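Local coordinates for transcriptional activator PlcR protein (Bacillus thuringiensis, PDB 3U3W) that activates transcription of virulence genes by binding DNA through a helix-turn-helix domain when the quorum-sensing peptide PapR is bound, at a contact of chain A with DNA. Residues are numbered along the deposited sequence; one frame, centred on the assembly and turned at random.

A contact of chain A with DNA. Residues 33, 36, 41-43. With nucleotides of chain B.
The backbone N of Tyr43 gives its hydrogen to OP1, a phosphate oxygen of DT11 of chain B, at 2.8 Å. The bond is nearly straight, 164° at the hydrogen. CB of Tyr43 lies beside the same oxygen at 3.4 Å, and the ring turns away from the DT11 phosphate.

Val42 packs between the DT11 sugar and the DT12 base. Its CG2 meets C7, the methyl of DT12, at 3.7 Å. Its CG1 turns to the sugar of DT11 and lies 3.7 Å from C3'. CD of Arg36 reaches the same DT12 methyl at 3.8 Å, so the methyl has apolar neighbours from the helix and from the loop. The two contacts to C7 are consistent with a preference for thymine but do not by themselves show it.

Glu33 has CG anti to the backbone N (chi1 179°) and bends at chi2, which carries the carboxylate to the phosphodiester between DT11 and DT12. Its chain runs along the DT12 sugar, with CG 4.0 Å from C3'. OE2 crowds O5' of DT12, O3' of DT11 and OP2 of DT12 within 2.6 to 2.8 Å. All three can only accept, so the placement of the carboxylate is doubtful.

Glu33 and Arg36 belong to helix 31-38, the recognition helix of the helix-turn-helix domain. Val42 and Tyr43 lie in the loop that leads to helix 46-56.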
# COMPACT_ATOMS: atom_id res chain seq x y z
N GLU A 33 0.12 -32.31 14.75
CA GLU A 33 0.88 -31.68 13.67
C GLU A 33 1.14 -30.20 13.97
O GLU A 33 2.19 -29.68 13.63
CB GLU A 33 0.15 -31.82 12.33
CG GLU A 33 0.85 -31.18 11.14
CD GLU A 33 2.14 -31.89 10.75
OE1 GLU A 33 2.55 -32.83 11.47
OE2 GLU A 33 2.73 -31.51 9.71
N ARG A 36 4.02 -30.35 16.26
CA ARG A 36 5.26 -30.59 15.55
C ARG A 36 5.70 -29.38 14.73
O ARG A 36 6.90 -29.13 14.58
CB ARG A 36 5.17 -31.84 14.68
CG ARG A 36 5.15 -33.16 15.44
CD ARG A 36 5.47 -34.31 14.50
NE ARG A 36 4.89 -35.58 14.92
CZ ARG A 36 5.54 -36.48 15.65
NH1 ARG A 36 6.78 -36.25 16.05
NH2 ARG A 36 4.94 -37.62 15.97
N ALA A 41 10.05 -29.16 14.10
CA ALA A 41 10.38 -30.49 13.57
C ALA A 41 9.88 -30.68 12.15
O ALA A 41 10.20 -31.67 11.49
CB ALA A 41 9.79 -31.57 14.47
N VAL A 42 9.10 -29.73 11.67
CA VAL A 42 8.42 -29.90 10.41
C VAL A 42 8.13 -28.56 9.75
O VAL A 42 7.83 -27.58 10.42
CB VAL A 42 7.10 -30.68 10.65
CG1 VAL A 42 5.98 -30.12 9.81
CG2 VAL A 42 7.30 -32.17 10.38
N TYR A 43 8.27 -28.52 8.43
CA TYR A 43 7.72 -27.44 7.64
C TYR A 43 6.30 -27.84 7.24
O TYR A 43 6.07 -28.97 6.80
CB TYR A 43 8.54 -27.23 6.36
CG TYR A 43 9.80 -26.41 6.52
CD1 TYR A 43 10.11 -25.78 7.72
CD2 TYR A 43 10.68 -26.27 5.45
CE1 TYR A 43 11.28 -25.03 7.85
CE2 TYR A 43 11.84 -25.53 5.57
CZ TYR A 43 12.14 -24.91 6.76
OH TYR A 43 13.30 -24.18 6.85
P DT B 11 9.49 -31.94 6.77
OP1 DT B 11 9.37 -30.47 6.74
OP2 DT B 11 10.01 -32.62 7.97
O5' DT B 11 8.06 -32.60 6.46
C5' DT B 11 7.06 -31.99 5.64
C4' DT B 11 5.71 -32.67 5.84
O4' DT B 11 5.94 -34.08 5.64
C3' DT B 11 5.12 -32.59 7.24
O3' DT B 11 4.32 -31.40 7.52
C2' DT B 11 4.36 -33.90 7.42
C1' DT B 11 5.00 -34.82 6.39
N1 DT B 11 5.67 -35.99 6.99
C2 DT B 11 4.92 -37.14 7.09
O2 DT B 11 3.76 -37.21 6.71
N3 DT B 11 5.59 -38.20 7.65
C4 DT B 11 6.90 -38.22 8.09
O4 DT B 11 7.39 -39.23 8.57
C5 DT B 11 7.62 -36.97 7.96
C7 DT B 11 9.04 -36.88 8.43
C6 DT B 11 6.98 -35.93 7.42
P DT B 12 2.86 -31.20 6.88
OP1 DT B 12 2.98 -31.34 5.42
OP2 DT B 12 2.27 -29.98 7.46
O5' DT B 12 2.01 -32.43 7.44
C5' DT B 12 1.02 -33.01 6.60
C4' DT B 12 0.39 -34.23 7.25
O4' DT B 12 1.41 -35.19 7.61
C3' DT B 12 -0.42 -33.95 8.52
O3' DT B 12 -1.79 -34.24 8.17
C2' DT B 12 0.19 -34.88 9.59
C1' DT B 12 0.96 -35.90 8.75
N1 DT B 12 2.16 -36.52 9.38
C2 DT B 12 2.21 -37.89 9.49
O2 DT B 12 1.32 -38.62 9.11
N3 DT B 12 3.35 -38.38 10.06
C4 DT B 12 4.43 -37.65 10.53
O4 DT B 12 5.41 -38.20 11.03
C5 DT B 12 4.32 -36.22 10.38
C7 DT B 12 5.43 -35.31 10.84
C6 DT B 12 3.20 -35.73 9.81